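Side-chain contacts in UDP-glucose 6-dehydrogenase (Pyrobaculum islandicum, PDB 3VTF), which probably catalyses the two-step, NAD-dependent oxidation of UDP-glucose to UDP-glucuronate, and binds UDP-glucose: residues Y257-F260 and E261-L265; A382-G385 and D386-Y390; L416-G420 and K421-D425. All coordinates share one frame; numbering follows the deposited sequence.

Contact 1: Y257-F260 and E261-L265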
ATOM      1  N   TYR A 257      10.614   7.393   9.608  1.00 19.45           N
ATOM      2  CA  TYR A 257      10.793   7.974   8.248  1.00 21.90           C
ATOM      3  C   TYR A 257      11.990   7.400   7.540  1.00 23.29           C
ATOM      4  O   TYR A 257      11.943   7.097   6.314  1.00 20.05           O
ATOM      5  CB  TYR A 257      10.858   9.498   8.345  1.00 23.06           C
ATOM      6  CG  TYR A 257       9.490  10.152   8.361  1.00 22.86           C
ATOM      7  CD1 TYR A 257       9.045  10.911   7.269  1.00 25.69           C
ATOM      8  CD2 TYR A 257       8.680  10.042   9.435  1.00 25.51           C
ATOM      9  CE1 TYR A 257       7.748  11.529   7.275  1.00 26.65           C
ATOM     10  CE2 TYR A 257       7.410  10.635   9.475  1.00 25.59           C
ATOM     11  CZ  TYR A 257       6.950  11.335   8.354  1.00 26.13           C
ATOM     12  OH  TYR A 257       5.750  11.956   8.441  1.00 22.52           O
ATOM     13  N   ARG A 258      13.077   7.135   8.284  1.00 22.29           N
ATOM     14  CA  ARG A 258      14.209   6.475   7.623  1.00 20.54           C
ATOM     15  C   ARG A 258      13.854   5.018   7.223  1.00 21.17           C
ATOM     16  O   ARG A 258      14.340   4.458   6.236  1.00 19.16           O
ATOM     17  CB  ARG A 258      15.358   6.398   8.667  1.00 23.07           C
ATOM     18  CG  ARG A 258      16.609   5.630   8.149  1.00 25.09           C
ATOM     19  CD  ARG A 258      17.202   6.300   6.873  1.00 32.08           C
ATOM     20  NE  ARG A 258      18.621   5.978   6.555  1.00 32.36           N
ATOM     21  CZ  ARG A 258      19.180   6.194   5.361  1.00 33.21           C
ATOM     22  NH1 ARG A 258      18.471   6.701   4.343  1.00 35.02           N
ATOM     23  NH2 ARG A 258      20.450   5.912   5.154  1.00 32.64           N
ATOM     24  N   VAL A 259      13.006   4.367   8.017  1.00 18.80           N
ATOM     25  CA  VAL A 259      12.610   2.972   7.669  1.00 17.76           C
ATOM     26  C   VAL A 259      11.853   3.016   6.327  1.00 18.02           C
ATOM     27  O   VAL A 259      12.127   2.203   5.409  1.00 16.90           O
ATOM     28  CB  VAL A 259      11.729   2.381   8.788  1.00 20.44           C
ATOM     29  CG1 VAL A 259      11.017   1.100   8.308  1.00 19.41           C
ATOM     30  CG2 VAL A 259      12.631   2.154  10.069  1.00 21.75           C
ATOM     31  N   PHE A 260      10.887   3.938   6.244  1.00 18.00           N
ATOM     32  CA  PHE A 260      10.010   3.947   4.992  1.00 19.10           C
ATOM     33  C   PHE A 260      10.738   4.542   3.785  1.00 21.85           C
ATOM     34  O   PHE A 260      10.368   4.252   2.678  1.00 19.60           O
ATOM     35  CB  PHE A 260       8.670   4.711   5.259  1.00 22.09           C
ATOM     36  CG  PHE A 260       7.680   3.809   5.951  1.00 20.31           C
ATOM     37  CD1 PHE A 260       7.040   2.775   5.216  1.00 19.82           C
ATOM     38  CD2 PHE A 260       7.429   3.932   7.288  1.00 19.30           C
ATOM     39  CE1 PHE A 260       6.176   1.877   5.846  1.00 19.48           C
ATOM     40  CE2 PHE A 260       6.536   3.028   7.917  1.00 18.65           C
ATOM     41  CZ  PHE A 260       5.915   2.007   7.206  1.00 20.75           C
ATOM     42  N   GLU A 261      11.838   5.288   4.000  1.00 23.30           N
ATOM     43  CA  GLU A 261      12.757   5.611   2.865  1.00 22.49           C
ATOM     44  C   GLU A 261      13.230   4.345   2.247  1.00 21.26           C
ATOM     45  O   GLU A 261      13.200   4.188   1.004  1.00 19.92           O
ATOM     46  CB  GLU A 261      13.987   6.384   3.328  1.00 27.70           C
ATOM     47  CG  GLU A 261      13.767   7.862   3.280  1.00 39.76           C
ATOM     48  CD  GLU A 261      14.942   8.627   3.907  1.00 46.72           C
ATOM     49  OE1 GLU A 261      16.069   8.092   4.006  1.00 37.37           O
ATOM     50  OE2 GLU A 261      14.725   9.767   4.324  1.00 43.34           O
ATOM     51  N   ALA A 262      13.696   3.385   3.052  1.00 18.51           N
ATOM     52  CA  ALA A 262      14.195   2.134   2.504  1.00 18.39           C
ATOM     53  C   ALA A 262      13.030   1.243   1.963  1.00 20.15           C
ATOM     54  O   ALA A 262      13.155   0.567   0.903  1.00 21.85           O
ATOM     55  CB  ALA A 262      14.974   1.360   3.628  1.00 17.31           C
ATOM     56  N   VAL A 263      11.892   1.197   2.693  1.00 20.23           N
ATOM     57  CA  VAL A 263      10.737   0.352   2.225  1.00 20.52           C
ATOM     58  C   VAL A 263      10.321   0.841   0.797  1.00 19.68           C
ATOM     59  O   VAL A 263      10.124   0.042  -0.123  1.00 18.44           O
ATOM     60  CB  VAL A 263       9.526   0.574   3.218  1.00 21.37           C
ATOM     61  CG1 VAL A 263       8.259  -0.013   2.622  1.00 20.32           C
ATOM     62  CG2 VAL A 263       9.863  -0.035   4.610  1.00 18.86           C
ATOM     63  N   GLY A 264      10.184   2.160   0.644  1.00 19.57           N
ATOM     64  CA  GLY A 264       9.700   2.780  -0.634  1.00 20.74           C
ATOM     65  C   GLY A 264      10.625   2.574  -1.885  1.00 25.37           C
ATOM     66  O   GLY A 264      10.230   2.772  -3.037  1.00 22.25           O
ATOM     67  N   LEU A 265      11.904   2.290  -1.665  1.00 23.50           N
ATOM     68  CA  LEU A 265      12.817   1.963  -2.842  1.00 23.37           C
ATOM     69  C   LEU A 265      12.457   0.661  -3.498  1.00 24.80           C
ATOM     70  O   LEU A 265      12.918   0.351  -4.598  1.00 26.10           O
ATOM     71  CB  LEU A 265      14.312   1.922  -2.347  1.00 20.98           C
ATOM     72  CG  LEU A 265      14.764   3.365  -2.161  1.00 21.88           C
ATOM     73  CD1 LEU A 265      16.120   3.481  -1.425  1.00 24.50           C
ATOM     74  CD2 LEU A 265      14.835   4.069  -3.547  1.00 24.25           C
TER
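R258 and E261, one turn apart on the short helix 256-264, meet through a salt bridge in which NH1 of R258 lies 2.8 Å from OE1 of E261. The carboxylate oxygen sits at the edge of the guanidinium, only 12° out of its plane, and the donor comes nearly straight along the C-O bond; the two flat groups themselves stand almost perpendicular, 82° apart. The chain of R258, with CG anti to the backbone N, bends at chi2 (59°) and so turns toward E261, bringing CD to 3.6 Å from OE1 of E261. E261 runs extended beyond CG to meet it, its CG passing 3.6 Å from the carbonyl O of Y257.

E261 lies on the solvent side and R258 is partly covered by the second subunit, whereas V259, F260 and V263 fill the buried side. CD1 of F260 is 3.9 Å from CB of V263, and the two side chains run side by side in the same direction, the valine lying oblique to the ring. CG2 of V263 comes as close as 3.3 Å to the carbonyl O of V259, the oxygen that also accepts the helical bond from V263 N at 2.9 Å. Beyond the segment the F260 ring stacks on F274 and packs on F241, A242 and V245 of helix 221-251, while the hydroxyl of Y257 bonds to the carbonyl of A276, beside the UDP-glucose-binding G275.

R258 has a second polar partner, since its NH2 donates to the carbonyl O of V218 in the second subunit. One guanidinium thus divides its nitrogens between an intrahelical carboxylate and a backbone oxygen across the dimer interface, and E261 probably offsets its charge while helping to fix its direction.

Contact 2: A382-G385 and D386-Y390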
ATOM      1  N   ALA A 382     -14.101  29.992  13.343  1.00 39.15           N
ATOM      2  CA  ALA A 382     -15.481  29.570  13.003  1.00 44.04           C
ATOM      3  C   ALA A 382     -15.863  28.314  13.756  1.00 44.89           C
ATOM      4  O   ALA A 382     -17.008  28.153  14.101  1.00 40.55           O
ATOM      5  CB  ALA A 382     -15.685  29.377  11.505  1.00 40.87           C
ATOM      6  N   VAL A 383     -14.889  27.430  14.020  1.00 41.18           N
ATOM      7  CA  VAL A 383     -15.130  26.195  14.718  1.00 41.56           C
ATOM      8  C   VAL A 383     -14.839  26.236  16.225  1.00 41.77           C
ATOM      9  O   VAL A 383     -15.612  25.697  17.010  1.00 41.91           O
ATOM     10  CB  VAL A 383     -14.391  24.982  14.044  1.00 46.34           C
ATOM     11  CG1 VAL A 383     -14.617  23.708  14.863  1.00 41.21           C
ATOM     12  CG2 VAL A 383     -14.888  24.801  12.615  1.00 40.48           C
ATOM     13  N   LEU A 384     -13.717  26.824  16.633  1.00 37.17           N
ATOM     14  CA  LEU A 384     -13.320  26.808  18.033  1.00 39.89           C
ATOM     15  C   LEU A 384     -13.778  28.060  18.824  1.00 41.60           C
ATOM     16  O   LEU A 384     -13.708  28.062  20.048  1.00 43.26           O
ATOM     17  CB  LEU A 384     -11.785  26.706  18.115  1.00 42.03           C
ATOM     18  CG  LEU A 384     -11.241  25.390  17.556  1.00 42.06           C
ATOM     19  CD1 LEU A 384      -9.750  25.557  17.297  1.00 47.36           C
ATOM     20  CD2 LEU A 384     -11.459  24.296  18.570  1.00 36.37           C
ATOM     21  N   GLY A 385     -14.216  29.109  18.128  1.00 44.80           N
ATOM     22  CA  GLY A 385     -14.564  30.398  18.779  1.00 43.64           C
ATOM     23  C   GLY A 385     -13.504  30.855  19.791  1.00 53.75           C
ATOM     24  O   GLY A 385     -12.277  30.666  19.608  1.00 49.28           O
ATOM     25  N   ASP A 386     -13.979  31.429  20.891  1.00 48.58           N
ATOM     26  CA  ASP A 386     -13.099  31.962  21.907  1.00 49.76           C
ATOM     27  C   ASP A 386     -12.555  30.876  22.863  1.00 45.91           C
ATOM     28  O   ASP A 386     -11.985  31.196  23.914  1.00 42.93           O
ATOM     29  CB  ASP A 386     -13.869  33.023  22.724  1.00 55.46           C
ATOM     30  CG  ASP A 386     -15.162  32.456  23.351  1.00 60.90           C
ATOM     31  OD1 ASP A 386     -15.106  31.677  24.347  1.00 59.84           O
ATOM     32  OD2 ASP A 386     -16.246  32.771  22.827  1.00 71.28           O
ATOM     33  N   SER A 387     -12.761  29.591  22.576  1.00 48.49           N
ATOM     34  CA  SER A 387     -12.249  28.593  23.518  1.00 41.63           C
ATOM     35  C   SER A 387     -10.672  28.491  23.499  1.00 38.28           C
ATOM     36  O   SER A 387     -10.058  27.986  24.452  1.00 35.83           O
ATOM     37  CB  SER A 387     -12.907  27.242  23.300  1.00 48.94           C
ATOM     38  OG  SER A 387     -12.452  26.654  22.088  1.00 58.74           O
ATOM     39  N   VAL A 388     -10.032  29.039  22.475  1.00 38.82           N
ATOM     40  CA  VAL A 388      -8.546  29.096  22.467  1.00 39.97           C
ATOM     41  C   VAL A 388      -8.078  30.531  22.240  1.00 42.13           C
ATOM     42  O   VAL A 388      -8.831  31.349  21.706  1.00 40.39           O
ATOM     43  CB  VAL A 388      -7.988  28.134  21.378  1.00 36.86           C
ATOM     44  CG1 VAL A 388      -8.594  26.732  21.575  1.00 32.73           C
ATOM     45  CG2 VAL A 388      -8.346  28.621  20.006  1.00 30.46           C
ATOM     46  N   THR A 389      -6.818  30.804  22.571  1.00 38.80           N
ATOM     47  CA  THR A 389      -6.159  32.025  22.142  1.00 36.46           C
ATOM     48  C   THR A 389      -5.523  31.825  20.793  1.00 37.46           C
ATOM     49  O   THR A 389      -4.746  30.858  20.588  1.00 38.76           O
ATOM     50  CB  THR A 389      -5.086  32.488  23.183  1.00 34.46           C
ATOM     51  OG1 THR A 389      -5.668  32.451  24.494  1.00 37.63           O
ATOM     52  CG2 THR A 389      -4.484  33.892  22.861  1.00 36.44           C
ATOM     53  N   TYR A 390      -5.816  32.756  19.880  1.00 36.26           N
ATOM     54  CA  TYR A 390      -5.196  32.775  18.573  1.00 36.48           C
ATOM     55  C   TYR A 390      -3.929  33.647  18.582  1.00 42.95           C
ATOM     56  O   TYR A 390      -4.015  34.837  18.846  1.00 43.27           O
ATOM     57  CB  TYR A 390      -6.183  33.275  17.539  1.00 40.59           C
ATOM     58  CG  TYR A 390      -7.414  32.450  17.543  1.00 40.32           C
ATOM     59  CD1 TYR A 390      -8.408  32.698  18.446  1.00 40.58           C
ATOM     60  CD2 TYR A 390      -7.543  31.341  16.679  1.00 43.06           C
ATOM     61  CE1 TYR A 390      -9.552  31.894  18.493  1.00 44.94           C
ATOM     62  CE2 TYR A 390      -8.666  30.506  16.724  1.00 41.57           C
ATOM     63  CZ  TYR A 390      -9.692  30.805  17.608  1.00 43.72           C
ATOM     64  OH  TYR A 390     -10.810  30.005  17.706  1.00 38.48           O
TER
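The backbone between L384 and S387 folds back at the end of helix 377-384, with G385 at positive phi (46°) and the carbonyl O of L384 accepting from S387 N at 3.1 Å. That same oxygen takes a second bond from the serine side chain: OG of S387 lies 2.8 Å from O of L384, in the carbonyl plane and on a lone pair, whereas the amide donor is tilted 25° from that plane. The second of these bonds is possible because OG of S387 stands between its own backbone N and carbonyl carbon (chi1 71°), turned toward the helix end.

The next carbonyl is taken by a residue farther on. OH of Y390 donates to O of G385 in a very short bond, 2.5 Å, and the oxygen lies at the ring edge, in the ring plane, also 3.2 Å from CE1 of Y390. The hydroxyl touches the helix as well, with CB of L384 3.5 Å from OH of Y390. Apolar contact is slighter here: CD1 of L384 is 4.3 Å from CG2 of V388, and this same methyl of V388 rests over one face of the Y390 ring, offset toward its rim.

The turn closes a beta-alpha-beta unit in the UDP-binding domain, leading from helix 377-384 into the outermost strand 389-390. T389 pairs through its backbone with V369 and V371 of the parallel strand 368-372, R381 makes a cation-pi contact with the Y390 ring, and V388 packs against V369 and V371 of that strand and against L363 of helix 354-364.

Contact 3: L416-G420 and K421-D425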
ATOM      1  N   LEU A 416      11.717  27.574  13.222  1.00 33.83           N
ATOM      2  CA  LEU A 416      11.456  28.161  14.510  1.00 31.62           C
ATOM      3  C   LEU A 416      12.491  27.728  15.602  1.00 28.83           C
ATOM      4  O   LEU A 416      13.249  26.754  15.399  1.00 29.29           O
ATOM      5  CB  LEU A 416      10.023  27.806  14.992  1.00 32.22           C
ATOM      6  CG  LEU A 416       8.810  28.247  14.139  1.00 35.40           C
ATOM      7  CD1 LEU A 416       7.508  27.728  14.788  1.00 30.56           C
ATOM      8  CD2 LEU A 416       8.796  29.793  14.143  1.00 34.13           C
ATOM      9  N   ASP A 417      12.416  28.370  16.771  1.00 28.64           N
ATOM     10  CA  ASP A 417      13.365  28.070  17.848  1.00 31.51           C
ATOM     11  C   ASP A 417      12.620  27.284  18.890  1.00 30.78           C
ATOM     12  O   ASP A 417      11.853  27.818  19.646  1.00 27.71           O
ATOM     13  CB  ASP A 417      13.933  29.370  18.443  1.00 34.29           C
ATOM     14  CG  ASP A 417      14.976  29.101  19.526  1.00 36.98           C
ATOM     15  OD1 ASP A 417      15.234  27.909  19.866  1.00 33.94           O
ATOM     16  OD2 ASP A 417      15.493  30.059  20.096  1.00 35.47           O
ATOM     17  N   TYR A 418      12.828  25.978  18.910  1.00 28.30           N
ATOM     18  CA  TYR A 418      12.112  25.103  19.826  1.00 29.18           C
ATOM     19  C   TYR A 418      12.912  24.814  21.093  1.00 32.28           C
ATOM     20  O   TYR A 418      12.525  23.967  21.871  1.00 27.10           O
ATOM     21  CB  TYR A 418      11.753  23.769  19.171  1.00 29.48           C
ATOM     22  CG  TYR A 418      10.846  23.841  17.968  1.00 26.63           C
ATOM     23  CD1 TYR A 418       9.470  23.810  18.102  1.00 25.64           C
ATOM     24  CD2 TYR A 418      11.374  23.911  16.697  1.00 26.90           C
ATOM     25  CE1 TYR A 418       8.652  23.870  17.000  1.00 25.93           C
ATOM     26  CE2 TYR A 418      10.567  23.971  15.595  1.00 26.83           C
ATOM     27  CZ  TYR A 418       9.207  23.947  15.753  1.00 26.03           C
ATOM     28  OH  TYR A 418       8.421  24.005  14.644  1.00 28.19           O
ATOM     29  N   ARG A 419      14.029  25.500  21.281  1.00 30.52           N
ATOM     30  CA  ARG A 419      14.915  25.170  22.392  1.00 30.89           C
ATOM     31  C   ARG A 419      14.240  25.391  23.735  1.00 26.03           C
ATOM     32  O   ARG A 419      13.582  26.378  23.947  1.00 32.96           O
ATOM     33  CB  ARG A 419      16.233  25.941  22.274  1.00 29.69           C
ATOM     34  CG  ARG A 419      17.058  25.495  21.087  1.00 31.43           C
ATOM     35  CD  ARG A 419      18.275  26.357  20.841  1.00 50.00           C
ATOM     36  NE  ARG A 419      17.960  27.753  20.580  1.00 44.45           N
ATOM     37  CZ  ARG A 419      18.876  28.659  20.294  1.00 41.00           C
ATOM     38  NH1 ARG A 419      18.534  29.906  20.069  1.00 36.19           N
ATOM     39  NH2 ARG A 419      20.142  28.301  20.239  1.00 36.20           N
ATOM     40  N   GLY A 420      14.406  24.440  24.636  1.00 28.34           N
ATOM     41  CA  GLY A 420      13.859  24.556  25.961  1.00 26.44           C
ATOM     42  C   GLY A 420      12.400  24.181  26.025  1.00 32.92           C
ATOM     43  O   GLY A 420      11.797  24.242  27.076  1.00 28.56           O
ATOM     44  N   LYS A 421      11.827  23.772  24.905  1.00 30.09           N
ATOM     45  CA  LYS A 421      10.382  23.495  24.928  1.00 32.80           C
ATOM     46  C   LYS A 421      10.141  21.980  24.980  1.00 30.21           C
ATOM     47  O   LYS A 421      11.031  21.186  24.685  1.00 27.93           O
ATOM     48  CB  LYS A 421       9.705  24.107  23.708  1.00 33.43           C
ATOM     49  CG  LYS A 421       9.756  25.659  23.665  1.00 35.10           C
ATOM     50  CD  LYS A 421       9.025  26.333  24.809  1.00 34.98           C
ATOM     51  CE  LYS A 421       9.400  27.789  24.832  1.00 44.45           C
ATOM     52  NZ  LYS A 421       8.627  28.383  25.949  1.00 35.51           N
ATOM     53  N   VAL A 422       8.932  21.600  25.367  1.00 27.98           N
ATOM     54  CA  VAL A 422       8.472  20.210  25.311  1.00 27.69           C
ATOM     55  C   VAL A 422       7.622  20.106  24.031  1.00 28.36           C
ATOM     56  O   VAL A 422       6.647  20.827  23.903  1.00 25.91           O
ATOM     57  CB  VAL A 422       7.607  19.871  26.530  1.00 30.60           C
ATOM     58  CG1 VAL A 422       7.090  18.416  26.375  1.00 31.98           C
ATOM     59  CG2 VAL A 422       8.477  20.066  27.809  1.00 31.03           C
ATOM     60  N   VAL A 423       8.049  19.278  23.067  1.00 25.18           N
ATOM     61  CA  VAL A 423       7.416  19.265  21.784  1.00 24.43           C
ATOM     62  C   VAL A 423       6.985  17.821  21.542  1.00 25.96           C
ATOM     63  O   VAL A 423       7.811  16.886  21.617  1.00 27.81           O
ATOM     64  CB  VAL A 423       8.397  19.652  20.679  1.00 23.37           C
ATOM     65  CG1 VAL A 423       7.803  19.509  19.268  1.00 27.46           C
ATOM     66  CG2 VAL A 423       8.923  21.066  20.901  1.00 22.89           C
ATOM     67  N   VAL A 424       5.719  17.677  21.155  1.00 27.93           N
ATOM     68  CA  VAL A 424       5.182  16.385  20.627  1.00 23.65           C
ATOM     69  C   VAL A 424       5.014  16.695  19.142  1.00 23.66           C
ATOM     70  O   VAL A 424       4.195  17.565  18.770  1.00 23.99           O
ATOM     71  CB  VAL A 424       3.854  16.029  21.314  1.00 24.24           C
ATOM     72  CG1 VAL A 424       3.158  14.896  20.581  1.00 23.39           C
ATOM     73  CG2 VAL A 424       4.100  15.626  22.797  1.00 24.71           C
ATOM     74  N   ASP A 425       5.841  16.068  18.324  1.00 22.32           N
ATOM     75  CA  ASP A 425       5.882  16.377  16.898  1.00 23.89           C
ATOM     76  C   ASP A 425       4.939  15.444  16.127  1.00 25.15           C
ATOM     77  O   ASP A 425       5.158  14.173  16.056  1.00 23.14           O
ATOM     78  CB  ASP A 425       7.301  16.129  16.400  1.00 22.82           C
ATOM     79  CG  ASP A 425       7.501  16.519  14.968  1.00 23.12           C
ATOM     80  OD1 ASP A 425       6.529  16.935  14.307  1.00 25.84           O
ATOM     81  OD2 ASP A 425       8.645  16.405  14.468  1.00 22.41           O
TER
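A type II beta turn from Y418 to K421 carries the chain from the loop after strand 403-406 into strand 422-425, and its closing bond runs from K421 N to O of Y418 at 3.1 Å. K421 also lays its aliphatic stem against that carbonyl: CB of K421 is 3.4 Å from O of Y418. Its CG stands beside the backbone N and the chain bends at chi2 (-63°), carrying NZ away to the carbonyl O of V401. Beyond the turn, CD1 of Y418 meets CG2 of V423 at 4.0 Å, the two side chains crossing at about a right angle, and the phenol OH bonds to the carbonyl O of Y413.

The strand entered here belongs to the parallel sheet of the UDP-binding domain, between strands 403-406 and 437-440; V423 and Y418 both pack on I406. On the loop side D417 forms an Asx turn, its OD1 accepting from R419 N at 3.0 Å. R419 returns to the same carboxylate side-on, with NE 2.8 Å from OD1 of D417 and NH1 3.0 Å from OD2 of D417. The amide N and NE of R419 reach OD1 from opposite faces of the carboxylate plane, and E434 brings a second carboxylate close to this oxygen.

Contact 1 is largely buried and belongs to the central domain, whereas contacts 2 and 3 share the UDP-binding domain and feed strands of one parallel sheet, contact 2 at its outermost strand 389-390 and contact 3 at the interior strand 422-425. Contact 2 lies at the surface; contact 3 is part buried, part exposed. Contact 1 alone touches the second subunit. Charge is paired across the segments in contact 1 but within the loop in contact 3, while the side chains of contact 2 bond chiefly through hydroxyls to backbone carbonyls. Contacts 1 and 3 approach to about 8 Å between nearest atoms; by the same measure contact 2 is about 22 Å from contact 1 and about 13 Å from contact 3.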